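BugD (Bordetella pertussis Tohama I, PDB 2F5X) binds aspartic acid as a periplasmic solute receptor and probably delivers it to a transporter of the tripartite tricarboxylate type. Local coordinates at residues A[32-37]-A[270-275]; A[107-112]-A[275-280]; A[111-116]-A[190-195]; A[208-213]-A[222-227]. All blocks are in the same frame, centred on the assembly; numbering follows the deposited sequence.

How the interactions relate
From the N terminus, interaction 1 opens first, on helix 30-46, and closes 233 residues later at 270-275. Inside that span strand 102-117 starts two contacts that share Val111 and Pro112. Interaction 3 closes early, at 190-195, and is nested within interaction 1. Interaction 2 runs on to 275-280, just past the end of interaction 1, so those two cross and share Leu275. Interaction 4 is a local closure between 208-213 and 222-227; it follows interaction 3 in series and is nested inside interactions 1 and 2. Interactions 2, 3 and 4 gather around the long strand 102-117, whereas interaction 1 joins helix 30-46 to helix 266-274, which leads into the edge strand of interaction 2.

Interaction 1 of 4, residues A[32-37]-A[270-275]; sequences DNVARS and ERMKQL
In the antiparallel helix pair 30-46 and 266-274, Val34 meets Met272, here a selenomethionine. The two short segments run at 164° to each other, yet their axes approach no closer than 10.8 Å, so the gap is spanned by side chains. Met272 does most of this. Its CG stands anti to the carbonyl carbon (chi1 -68°), and further bends at chi2 and chi3 bring SE and CE up to the facing helix. SE lies 3.9 Å from Val34 CG2, with the two side chains crossing at about a right angle. CE reaches one turn further, to 4.0 Å from Ser37 CB.

Helix 30-46 follows strand 19-23 in the alpha/beta fold of a periplasmic binding protein, and Ala35, directed away from helix 266-274, rests on Met21 and Val23 of that strand. The start of the same helix supplies Pro30 and Thr31 to the aspartic acid pocket. Asn33, about 8 Å from the ligand by its side chain, gives its ND2 to Thr194 O at the beginning of helix 193-201.

Beside Met272, the aliphatic part of Arg271 completes the contact, with its CG 3.8 Å from Ser37 OG. Leu275 CD1 lies 3.7 Å above one face of the Arg271 guanidinium, offset toward the rim. On the backbone of helix 30-46, Asn33 O is 4.3 Å from Met272 CE.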
loop_
_atom_site.group_PDB
_atom_site.type_symbol
_atom_site.label_atom_id
_atom_site.label_comp_id
_atom_site.label_asym_id
_atom_site.label_seq_id
_atom_site.Cartn_x
_atom_site.Cartn_y
_atom_site.Cartn_z
ATOM N N ASP A 32 5.438 -5.957 -2.205
ATOM C CA ASP A 32 6.405 -6.904 -2.769
ATOM C C ASP A 32 5.769 -7.800 -3.843
ATOM O O ASP A 32 6.386 -8.090 -4.878
ATOM C CB ASP A 32 7.011 -7.756 -1.648
ATOM C CG ASP A 32 8.169 -8.595 -2.127
ATOM O OD1 ASP A 32 9.153 -8.019 -2.659
ATOM O OD2 ASP A 32 8.170 -9.837 -2.027
ATOM N N ASN A 33 4.538 -8.238 -3.588
ATOM C CA ASN A 33 3.803 -9.073 -4.542
ATOM C C ASN A 33 3.595 -8.330 -5.861
ATOM O O ASN A 33 3.800 -8.894 -6.935
ATOM C CB ASN A 33 2.456 -9.520 -3.964
ATOM C CG ASN A 33 2.604 -10.568 -2.860
ATOM O OD1 ASN A 33 3.654 -11.194 -2.711
ATOM N ND2 ASN A 33 1.539 -10.772 -2.093
ATOM N N VAL A 34 3.193 -7.061 -5.774
ATOM C CA VAL A 34 3.021 -6.240 -6.971
ATOM C C VAL A 34 4.367 -6.079 -7.685
ATOM O O VAL A 34 4.471 -6.266 -8.895
ATOM C CB VAL A 34 2.434 -4.847 -6.625
ATOM C CG1 VAL A 34 2.406 -3.943 -7.861
ATOM C CG2 VAL A 34 1.037 -4.982 -6.040
ATOM N N ALA A 35 5.394 -5.743 -6.908
ATOM C CA ALA A 35 6.714 -5.447 -7.446
ATOM C C ALA A 35 7.307 -6.628 -8.191
ATOM O O ALA A 35 7.836 -6.467 -9.286
ATOM C CB ALA A 35 7.649 -5.003 -6.325
ATOM N N ARG A 36 7.203 -7.826 -7.621
ATOM C CA ARG A 36 7.852 -8.962 -8.259
ATOM C C ARG A 36 7.146 -9.387 -9.543
ATOM O O ARG A 36 7.797 -9.797 -10.505
ATOM C CB ARG A 36 8.074 -10.100 -7.272
ATOM C CG ARG A 36 9.225 -9.733 -6.318
ATOM C CD ARG A 36 9.502 -10.699 -5.223
ATOM N NE ARG A 36 10.330 -10.096 -4.177
ATOM C CZ ARG A 36 11.639 -10.283 -4.048
ATOM N NH1 ARG A 36 12.306 -11.054 -4.913
ATOM N NH2 ARG A 36 12.286 -9.692 -3.052
ATOM N N SER A 37 5.825 -9.235 -9.581
ATOM C CA SER A 37 5.084 -9.511 -10.807
ATOM C C SER A 37 5.390 -8.468 -11.881
ATOM O O SER A 37 5.588 -8.814 -13.046
ATOM C CB SER A 37 3.584 -9.584 -10.532
ATOM O OG SER A 37 3.299 -10.730 -9.743
ATOM N N GLU A 270 -3.481 -10.741 -14.944
ATOM C CA GLU A 270 -4.168 -11.893 -14.355
ATOM C C GLU A 270 -3.860 -12.014 -12.867
ATOM O O GLU A 270 -4.771 -12.214 -12.054
ATOM C CB GLU A 270 -3.807 -13.198 -15.071
ATOM C CG GLU A 270 -4.580 -14.426 -14.583
ATOM C CD GLU A 270 -6.089 -14.206 -14.456
ATOM O OE1 GLU A 270 -6.704 -13.580 -15.354
ATOM O OE2 GLU A 270 -6.666 -14.668 -13.444
ATOM N N ARG A 271 -2.581 -11.887 -12.518
ATOM C CA ARG A 271 -2.176 -11.972 -11.114
ATOM C C ARG A 271 -2.799 -10.843 -10.305
ATOM O O ARG A 271 -3.306 -11.075 -9.207
ATOM C CB ARG A 271 -0.650 -11.992 -10.947
ATOM C CG ARG A 271 -0.194 -12.156 -9.474
ATOM C CD ARG A 271 -0.571 -13.497 -8.843
ATOM N NE ARG A 271 -0.032 -13.656 -7.491
ATOM C CZ ARG A 271 -0.610 -14.372 -6.520
ATOM N NH1 ARG A 271 -1.759 -15.004 -6.731
ATOM N NH2 ARG A 271 -0.039 -14.451 -5.325
HETATM N N MSE A 272 -2.779 -9.629 -10.854
HETATM C CA MSE A 272 -3.405 -8.491 -10.175
HETATM C C MSE A 272 -4.908 -8.695 -9.988
HETATM O O MSE A 272 -5.444 -8.451 -8.897
HETATM C CB MSE A 272 -3.124 -7.171 -10.913
HETATM C CG MSE A 272 -1.645 -6.736 -10.868
HETATM SE SE MSE A 272 -0.841 -6.602 -9.068
HETATM C CE MSE A 272 0.138 -8.336 -9.037
ATOM N N LYS A 273 -5.575 -9.181 -11.035
ATOM C CA LYS A 273 -7.016 -9.437 -10.973
ATOM C C LYS A 273 -7.357 -10.443 -9.866
ATOM O O LYS A 273 -8.267 -10.219 -9.065
ATOM C CB LYS A 273 -7.524 -9.924 -12.338
ATOM C CG LYS A 273 -9.020 -10.167 -12.388
ATOM C CD LYS A 273 -9.429 -10.881 -13.680
ATOM C CE LYS A 273 -10.933 -11.095 -13.735
ATOM N NZ LYS A 273 -11.366 -12.148 -12.759
ATOM N N GLN A 274 -6.589 -11.525 -9.795
ATOM C CA GLN A 274 -6.798 -12.545 -8.766
ATOM C C GLN A 274 -6.639 -11.963 -7.365
ATOM O O GLN A 274 -7.352 -12.360 -6.441
ATOM C CB GLN A 274 -5.820 -13.696 -8.953
ATOM C CG GLN A 274 -6.109 -14.545 -10.185
ATOM C CD GLN A 274 -5.037 -15.584 -10.442
ATOM O OE1 GLN A 274 -3.863 -15.359 -10.139
ATOM N NE2 GLN A 274 -5.433 -16.725 -11.009
ATOM N N LEU A 275 -5.719 -11.010 -7.230
ATOM C CA LEU A 275 -5.422 -10.373 -5.948
ATOM C C LEU A 275 -6.255 -9.126 -5.672
ATOM O O LEU A 275 -6.043 -8.453 -4.664
ATOM C CB LEU A 275 -3.931 -10.036 -5.846
ATOM C CG LEU A 275 -2.955 -11.216 -5.791
ATOM C CD1 LEU A 275 -1.541 -10.663 -5.808
ATOM C CD2 LEU A 275 -3.193 -12.101 -4.562
#

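Interaction 2 of 4, residues A[107-112]-A[275-280]; sequences LVVDVP and LGAEVL
Asp110 and Glu278 form a hydrogen-bonded antiparallel pair and send their side chains out on one face of the sheet, where they cross obliquely with the carboxylate planes only 24° apart. Both chains leave with CG anti to the backbone N, and Glu278 stays extended beyond CG; its OE2 lies 3.8 Å from Asp110 OD2. Leu280 reaches back over the neighbouring strand: its CD1 sits 3.6 Å from Val109 O and also touches Leu107 CB, while CD2 lies near Asp110 CB. Val109 and Val279 turn to the other face, their methyls in loose contact, and Val111 CG2 meets Ala277 CB at 3.8 Å. Met272 and Phe268 of helix 266-274 pack onto this apolar side.

The backbone ladder is short. Asp110 N donates to Glu278 O at 2.7 Å and Glu278 N returns a bond to Asp110 O at 2.9 Å; Leu280 N donates to Val108 O, also at 2.9 Å. A Schellman motif at Gly276, with positive phi, ends the helix and turns the chain into this strand. Strand 102-117 pairs with 236-244 as well. Repulsion between the two like charges is probably eased by solvent, and could slightly raise the pKa of one carboxylate.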
loop_
_atom_site.group_PDB
_atom_site.type_symbol
_atom_site.label_atom_id
_atom_site.label_comp_id
_atom_site.label_asym_id
_atom_site.label_seq_id
_atom_site.Cartn_x
_atom_site.Cartn_y
_atom_site.Cartn_z
ATOM N N LEU A 107 1.654 5.850 -12.554
ATOM C CA LEU A 107 0.831 5.021 -11.680
ATOM C C LEU A 107 0.908 3.555 -12.121
ATOM O O LEU A 107 1.315 3.253 -13.245
ATOM C CB LEU A 107 -0.614 5.530 -11.641
ATOM C CG LEU A 107 -0.750 6.826 -10.813
ATOM C CD1 LEU A 107 -1.989 7.625 -11.198
ATOM C CD2 LEU A 107 -0.752 6.510 -9.299
ATOM N N VAL A 108 0.531 2.656 -11.212
ATOM C CA VAL A 108 0.764 1.223 -11.390
ATOM C C VAL A 108 -0.533 0.437 -11.152
ATOM O O VAL A 108 -1.136 -0.090 -12.097
ATOM C CB VAL A 108 1.909 0.742 -10.446
ATOM C CG1 VAL A 108 2.158 -0.754 -10.576
ATOM C CG2 VAL A 108 3.206 1.530 -10.724
ATOM N N VAL A 109 -0.965 0.371 -9.892
ATOM C CA VAL A 109 -2.184 -0.345 -9.518
ATOM C C VAL A 109 -2.924 0.431 -8.429
ATOM O O VAL A 109 -2.344 1.297 -7.775
ATOM C CB VAL A 109 -1.896 -1.797 -8.982
ATOM C CG1 VAL A 109 -1.378 -2.717 -10.079
ATOM C CG2 VAL A 109 -0.928 -1.776 -7.777
ATOM N N ASP A 110 -4.196 0.095 -8.229
ATOM C CA ASP A 110 -4.985 0.614 -7.115
ATOM C C ASP A 110 -5.561 -0.602 -6.369
ATOM O O ASP A 110 -6.294 -1.405 -6.953
ATOM C CB ASP A 110 -6.085 1.534 -7.664
ATOM C CG ASP A 110 -6.880 2.233 -6.581
ATOM O OD1 ASP A 110 -6.541 2.138 -5.383
ATOM O OD2 ASP A 110 -7.891 2.913 -6.862
ATOM N N VAL A 111 -5.204 -0.742 -5.092
ATOM C CA VAL A 111 -5.503 -1.957 -4.317
ATOM C C VAL A 111 -6.450 -1.647 -3.167
ATOM O O VAL A 111 -6.164 -0.766 -2.359
ATOM C CB VAL A 111 -4.197 -2.598 -3.767
ATOM C CG1 VAL A 111 -4.456 -3.979 -3.127
ATOM C CG2 VAL A 111 -3.154 -2.722 -4.892
ATOM N N PRO A 112 -7.553 -2.388 -3.059
ATOM C CA PRO A 112 -8.484 -2.188 -1.945
ATOM C C PRO A 112 -7.986 -2.884 -0.687
ATOM O O PRO A 112 -7.063 -3.706 -0.747
ATOM C CB PRO A 112 -9.782 -2.828 -2.456
ATOM C CG PRO A 112 -9.313 -3.938 -3.381
ATOM C CD PRO A 112 -8.009 -3.451 -3.979
ATOM N N LEU A 275 -5.719 -11.010 -7.230
ATOM C CA LEU A 275 -5.422 -10.373 -5.948
ATOM C C LEU A 275 -6.255 -9.126 -5.672
ATOM O O LEU A 275 -6.043 -8.453 -4.664
ATOM C CB LEU A 275 -3.931 -10.036 -5.846
ATOM C CG LEU A 275 -2.955 -11.216 -5.791
ATOM C CD1 LEU A 275 -1.541 -10.663 -5.808
ATOM C CD2 LEU A 275 -3.193 -12.101 -4.562
ATOM N N GLY A 276 -7.189 -8.817 -6.569
ATOM C CA GLY A 276 -8.144 -7.741 -6.348
ATOM C C GLY A 276 -7.634 -6.351 -6.678
ATOM O O GLY A 276 -8.314 -5.351 -6.398
ATOM N N ALA A 277 -6.452 -6.287 -7.287
ATOM C CA ALA A 277 -5.853 -5.013 -7.670
ATOM C C ALA A 277 -6.352 -4.544 -9.027
ATOM O O ALA A 277 -6.431 -5.331 -9.978
ATOM C CB ALA A 277 -4.331 -5.110 -7.673
ATOM N N GLU A 278 -6.704 -3.266 -9.109
ATOM C CA GLU A 278 -7.033 -2.638 -10.382
ATOM C C GLU A 278 -5.736 -2.155 -11.016
ATOM O O GLU A 278 -4.967 -1.449 -10.370
ATOM C CB GLU A 278 -7.957 -1.435 -10.160
ATOM C CG GLU A 278 -8.178 -0.614 -11.429
ATOM C CD GLU A 278 -8.931 0.686 -11.204
ATOM O OE1 GLU A 278 -9.525 1.180 -12.190
ATOM O OE2 GLU A 278 -8.913 1.227 -10.070
ATOM N N VAL A 279 -5.496 -2.524 -12.272
ATOM C CA VAL A 279 -4.294 -2.079 -12.968
ATOM C C VAL A 279 -4.592 -0.733 -13.621
ATOM O O VAL A 279 -5.599 -0.589 -14.323
ATOM C CB VAL A 279 -3.810 -3.114 -14.025
ATOM C CG1 VAL A 279 -2.532 -2.629 -14.714
ATOM C CG2 VAL A 279 -3.566 -4.473 -13.373
ATOM N N LEU A 280 -3.724 0.247 -13.371
ATOM C CA LEU A 280 -3.930 1.616 -13.855
ATOM C C LEU A 280 -3.225 1.804 -15.200
ATOM O O LEU A 280 -2.389 2.688 -15.377
ATOM C CB LEU A 280 -3.461 2.626 -12.791
ATOM C CG LEU A 280 -4.194 2.484 -11.442
ATOM C CD1 LEU A 280 -3.664 3.457 -10.400
ATOM C CD2 LEU A 280 -5.707 2.669 -11.624
#

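Interaction 3 of 4, residues A[111-116]-A[190-195]; sequences VPMTII and CDQTTN
Met113, a selenomethionine, lies over Cys190: its CB is 3.8 Å from Cys190 SG, and a bend at chi3 (77°) lays CE against Cys190 O at 3.4 Å. Ile115 CD1 reaches the same sulfur at 3.7 Å, so SG, which is in a disulfide with Cys154, touches side chains from two residues of one strand. Gln192 crosses Val111 at about a right angle, its CB 3.6 Å from Val111 CG1 and its NE2 near Val111 CB. Its OE1 accepts from the amino group of the bound aspartic acid. Thr193 crosses the Pro112 ring at about a right angle, with OG1 3.5 Å from Pro112 CD, and the same OG1 bonds Leu275 O.

Thr114 N donates to Asp191 O at 2.8 Å, and Asp191 N bonds back to Thr114 O. Thr193 N then holds Pro112 O at 3.1 Å. The buried Asp191 carboxylate is well occupied: Asn195 ND2 meets the syn lone pair of OD2 at 2.7 Å, and OD1 receives Gln192 N and Thr174 OG1. Gln192 is the N-cap of helix 193-201, so strand end, helix start and ligand contact coincide, as in the strand-to-helix junctions that line the binding cleft of periplasmic binding proteins.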
loop_
_atom_site.group_PDB
_atom_site.type_symbol
_atom_site.label_atom_id
_atom_site.label_comp_id
_atom_site.label_asym_id
_atom_site.label_seq_id
_atom_site.Cartn_x
_atom_site.Cartn_y
_atom_site.Cartn_z
ATOM N N VAL A 111 -5.204 -0.742 -5.092
ATOM C CA VAL A 111 -5.503 -1.957 -4.317
ATOM C C VAL A 111 -6.450 -1.647 -3.167
ATOM O O VAL A 111 -6.164 -0.766 -2.359
ATOM C CB VAL A 111 -4.197 -2.598 -3.767
ATOM C CG1 VAL A 111 -4.456 -3.979 -3.127
ATOM C CG2 VAL A 111 -3.154 -2.722 -4.892
ATOM N N PRO A 112 -7.553 -2.388 -3.059
ATOM C CA PRO A 112 -8.484 -2.188 -1.945
ATOM C C PRO A 112 -7.986 -2.884 -0.687
ATOM O O PRO A 112 -7.063 -3.706 -0.747
ATOM C CB PRO A 112 -9.782 -2.828 -2.456
ATOM C CG PRO A 112 -9.313 -3.938 -3.381
ATOM C CD PRO A 112 -8.009 -3.451 -3.979
HETATM N N MSE A 113 -8.580 -2.541 0.447
HETATM C CA MSE A 113 -8.194 -3.160 1.709
HETATM C C MSE A 113 -9.329 -3.965 2.357
HETATM O O MSE A 113 -10.516 -3.749 2.062
HETATM C CB MSE A 113 -7.614 -2.105 2.650
HETATM C CG MSE A 113 -6.430 -1.358 2.013
HETATM SE SE MSE A 113 -5.708 -0.054 3.202
HETATM C CE MSE A 113 -4.718 -1.321 4.364
ATOM N N THR A 114 -8.937 -4.908 3.212
ATOM C CA THR A 114 -9.857 -5.736 3.979
ATOM C C THR A 114 -9.567 -5.596 5.461
ATOM O O THR A 114 -8.400 -5.636 5.870
ATOM C CB THR A 114 -9.680 -7.234 3.619
ATOM O OG1 THR A 114 -8.287 -7.588 3.720
ATOM C CG2 THR A 114 -10.052 -7.488 2.154
ATOM N N ILE A 115 -10.627 -5.447 6.256
ATOM C CA ILE A 115 -10.526 -5.498 7.717
ATOM C C ILE A 115 -10.593 -6.966 8.113
ATOM O O ILE A 115 -11.592 -7.630 7.845
ATOM C CB ILE A 115 -11.687 -4.714 8.388
ATOM C CG1 ILE A 115 -11.743 -3.257 7.901
ATOM C CG2 ILE A 115 -11.613 -4.819 9.947
ATOM C CD1 ILE A 115 -10.818 -2.342 8.579
ATOM N N ILE A 116 -9.521 -7.465 8.726
ATOM C CA ILE A 116 -9.427 -8.874 9.093
ATOM C C ILE A 116 -9.007 -9.035 10.552
ATOM O O ILE A 116 -8.511 -8.094 11.182
ATOM C CB ILE A 116 -8.423 -9.646 8.172
ATOM C CG1 ILE A 116 -6.995 -9.070 8.285
ATOM C CG2 ILE A 116 -8.916 -9.701 6.719
ATOM C CD1 ILE A 116 -5.937 -9.954 7.599
ATOM N N CYS A 190 -6.016 -3.959 9.223
ATOM C CA CYS A 190 -6.497 -3.605 7.891
ATOM C C CYS A 190 -5.344 -3.762 6.937
ATOM O O CYS A 190 -4.271 -3.212 7.175
ATOM C CB CYS A 190 -6.969 -2.157 7.859
ATOM S SG CYS A 190 -7.883 -1.667 6.366
ATOM N N ASP A 191 -5.547 -4.508 5.856
ATOM C CA ASP A 191 -4.425 -4.864 4.967
ATOM C C ASP A 191 -4.947 -5.007 3.529
ATOM O O ASP A 191 -6.160 -5.149 3.308
ATOM C CB ASP A 191 -3.750 -6.128 5.529
ATOM C CG ASP A 191 -2.479 -6.551 4.786
ATOM O OD1 ASP A 191 -1.845 -5.773 4.026
ATOM O OD2 ASP A 191 -2.019 -7.695 4.969
ATOM N N GLN A 192 -4.047 -4.915 2.558
ATOM C CA GLN A 192 -4.424 -4.922 1.140
ATOM C C GLN A 192 -4.751 -6.316 0.644
ATOM O O GLN A 192 -4.163 -7.286 1.122
ATOM C CB GLN A 192 -3.299 -4.341 0.306
ATOM C CG GLN A 192 -3.042 -2.862 0.593
ATOM C CD GLN A 192 -1.647 -2.479 0.176
ATOM O OE1 GLN A 192 -0.756 -2.314 1.018
ATOM N NE2 GLN A 192 -1.439 -2.369 -1.113
ATOM N N THR A 193 -5.683 -6.410 -0.313
ATOM C CA THR A 193 -6.077 -7.707 -0.881
ATOM C C THR A 193 -4.932 -8.468 -1.562
ATOM O O THR A 193 -4.986 -9.687 -1.679
ATOM C CB THR A 193 -7.276 -7.570 -1.849
ATOM O OG1 THR A 193 -6.955 -6.647 -2.903
ATOM C CG2 THR A 193 -8.478 -6.949 -1.131
ATOM N N THR A 194 -3.894 -7.759 -1.995
ATOM C CA THR A 194 -2.706 -8.415 -2.560
ATOM C C THR A 194 -1.942 -9.197 -1.494
ATOM O O THR A 194 -1.056 -10.000 -1.826
ATOM C CB THR A 194 -1.763 -7.376 -3.171
ATOM O OG1 THR A 194 -1.719 -6.244 -2.295
ATOM C CG2 THR A 194 -2.322 -6.840 -4.495
ATOM N N ASN A 195 -2.263 -8.953 -0.220
ATOM C CA ASN A 195 -1.711 -9.754 0.877
ATOM C C ASN A 195 -2.726 -10.647 1.599
ATOM O O ASN A 195 -2.353 -11.691 2.171
ATOM C CB ASN A 195 -0.981 -8.861 1.893
ATOM C CG ASN A 195 -0.034 -9.649 2.790
ATOM O OD1 ASN A 195 0.785 -10.438 2.306
ATOM N ND2 ASN A 195 -0.144 -9.439 4.101
#

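Interaction 4 of 4, residues A[208-213]-A[222-227]; sequences YAVTSL and LPTMDE
A single beta bridge between Val210 and Thr224 closes the excursion that follows strand 206-210, one of the strands paired with 102-117 in the alpha/beta fold of this binding protein. Val210 N donates to Pro223 O at 2.8 Å, and Met225 N donates to Val210 O at 2.9 Å. Both polar backbone atoms of Val210, N and O, are thus bonded to the returning chain. Ala209 N, by contrast, is buried here without a partner in the model.

Side chains fill in around these bonds. Val210 CG1, placed anti to the carbonyl carbon (chi1 -65°), touches Leu222 CB at 3.9 Å, the two side chains crossing at about a right angle, while CG2 leans on Pro223 O. The Pro223 ring presents CD to Tyr208 O at 3.3 Å. Although Ala209 points away overall, its CB meets SE of Met225, a selenomethionine, at 3.7 Å; Met225 also packs on Ile126 and Leu158 of two flanking helices. Thr224 CG2 approaches Ser212 O at 3.4 Å.

Thr224 also opens an ST motif: its OG1 accepts from Glu227 N at 2.9 Å, and Thr224 N in turn donates to Glu227 OE2, a carboxylate oxygen that is salt-bridged to Arg215. Two waters extend the closure beyond direct contact. One donates to Ser212 O and accepts from Asp226 N; the other donates to Leu213 O and is hydrogen-bonded to Thr224 OG1 at 2.7 Å.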
loop_
_atom_site.group_PDB
_atom_site.type_symbol
_atom_site.label_atom_id
_atom_site.label_comp_id
_atom_site.label_asym_id
_atom_site.label_seq_id
_atom_site.Cartn_x
_atom_site.Cartn_y
_atom_site.Cartn_z
ATOM N N TYR A 208 -14.095 -9.180 7.562
ATOM C CA TYR A 208 -15.290 -8.418 7.959
ATOM C C TYR A 208 -15.835 -7.432 6.934
ATOM O O TYR A 208 -17.049 -7.259 6.818
ATOM C CB TYR A 208 -15.020 -7.685 9.271
ATOM C CG TYR A 208 -14.681 -8.628 10.401
ATOM C CD1 TYR A 208 -15.687 -9.295 11.106
ATOM C CD2 TYR A 208 -13.353 -8.866 10.758
ATOM C CE1 TYR A 208 -15.378 -10.160 12.157
ATOM C CE2 TYR A 208 -13.036 -9.738 11.795
ATOM C CZ TYR A 208 -14.051 -10.385 12.484
ATOM O OH TYR A 208 -13.725 -11.243 13.507
ATOM N N ALA A 209 -14.944 -6.772 6.205
ATOM C CA ALA A 209 -15.354 -5.679 5.332
ATOM C C ALA A 209 -14.234 -5.271 4.397
ATOM O O ALA A 209 -13.064 -5.550 4.659
ATOM C CB ALA A 209 -15.786 -4.466 6.168
ATOM N N VAL A 210 -14.603 -4.580 3.325
ATOM C CA VAL A 210 -13.630 -4.007 2.393
ATOM C C VAL A 210 -13.729 -2.480 2.401
ATOM O O VAL A 210 -14.735 -1.931 2.849
ATOM C CB VAL A 210 -13.822 -4.553 0.958
ATOM C CG1 VAL A 210 -13.522 -6.056 0.926
ATOM C CG2 VAL A 210 -15.249 -4.260 0.435
ATOM N N THR A 211 -12.691 -1.802 1.913
ATOM C CA THR A 211 -12.639 -0.338 1.964
ATOM C C THR A 211 -12.909 0.324 0.618
ATOM O O THR A 211 -12.722 1.534 0.467
ATOM C CB THR A 211 -11.273 0.137 2.470
ATOM O OG1 THR A 211 -10.261 -0.332 1.567
ATOM C CG2 THR A 211 -10.933 -0.502 3.823
ATOM N N SER A 212 -13.323 -0.474 -0.360
ATOM C CA SER A 212 -13.695 0.041 -1.674
ATOM C C SER A 212 -15.116 0.619 -1.668
ATOM O O SER A 212 -15.879 0.389 -0.730
ATOM C CB SER A 212 -13.557 -1.068 -2.718
ATOM O OG SER A 212 -14.134 -2.267 -2.230
ATOM N N LEU A 213 -15.449 1.390 -2.707
ATOM C CA LEU A 213 -16.772 2.004 -2.848
ATOM C C LEU A 213 -17.818 0.953 -3.223
ATOM O O LEU A 213 -18.981 1.036 -2.823
ATOM C CB LEU A 213 -16.722 3.139 -3.892
ATOM C CG LEU A 213 -17.984 3.915 -4.303
ATOM C CD1 LEU A 213 -18.386 4.913 -3.232
ATOM C CD2 LEU A 213 -17.758 4.632 -5.637
ATOM N N LEU A 222 -17.936 -9.882 1.342
ATOM C CA LEU A 222 -17.534 -8.859 2.301
ATOM C C LEU A 222 -18.195 -7.529 1.975
ATOM O O LEU A 222 -18.027 -7.007 0.866
ATOM C CB LEU A 222 -16.010 -8.700 2.334
ATOM C CG LEU A 222 -15.170 -9.949 2.660
ATOM C CD1 LEU A 222 -13.682 -9.578 2.671
ATOM C CD2 LEU A 222 -15.578 -10.605 3.980
ATOM N N PRO A 223 -18.930 -6.965 2.937
ATOM C CA PRO A 223 -19.568 -5.668 2.717
ATOM C C PRO A 223 -18.517 -4.573 2.679
ATOM O O PRO A 223 -17.442 -4.704 3.298
ATOM C CB PRO A 223 -20.465 -5.496 3.955
ATOM C CG PRO A 223 -19.767 -6.288 5.033
ATOM C CD PRO A 223 -19.187 -7.492 4.297
ATOM N N THR A 224 -18.819 -3.495 1.969
ATOM C CA THR A 224 -17.994 -2.299 2.095
ATOM C C THR A 224 -18.244 -1.652 3.448
ATOM O O THR A 224 -19.304 -1.836 4.063
ATOM C CB THR A 224 -18.281 -1.269 0.991
ATOM O OG1 THR A 224 -19.606 -0.750 1.155
ATOM C CG2 THR A 224 -18.290 -1.920 -0.386
HETATM N N MSE A 225 -17.266 -0.888 3.910
HETATM C CA MSE A 225 -17.457 -0.101 5.121
HETATM C C MSE A 225 -18.568 0.929 4.877
HETATM O O MSE A 225 -19.379 1.204 5.760
HETATM C CB MSE A 225 -16.149 0.566 5.539
HETATM C CG MSE A 225 -15.119 -0.416 6.077
HETATM SE SE MSE A 225 -15.669 -1.174 7.790
HETATM C CE MSE A 225 -15.172 0.303 8.953
ATOM N N ASP A 226 -18.611 1.470 3.661
ATOM C CA ASP A 226 -19.632 2.450 3.277
ATOM C C ASP A 226 -21.056 1.900 3.464
ATOM O O ASP A 226 -21.915 2.575 4.049
ATOM C CB ASP A 226 -19.384 2.920 1.834
ATOM C CG ASP A 226 -20.384 3.953 1.366
ATOM O OD1 ASP A 226 -20.373 5.096 1.885
ATOM O OD2 ASP A 226 -21.204 3.720 0.455
ATOM N N GLU A 227 -21.296 0.672 3.000
ATOM C CA GLU A 227 -22.626 0.059 3.119
ATOM C C GLU A 227 -22.907 -0.435 4.541
ATOM O O GLU A 227 -24.052 -0.726 4.899
ATOM C CB GLU A 227 -22.815 -1.074 2.093
ATOM C CG GLU A 227 -22.261 -2.430 2.525
ATOM C CD GLU A 227 -22.424 -3.501 1.462
ATOM O OE1 GLU A 227 -23.518 -4.108 1.390
ATOM O OE2 GLU A 227 -21.465 -3.737 0.694
HETATM O O HOH W 1 -16.216 1.310 1.909
HETATM O O HOH W 2 -20.787 0.657 -0.785
#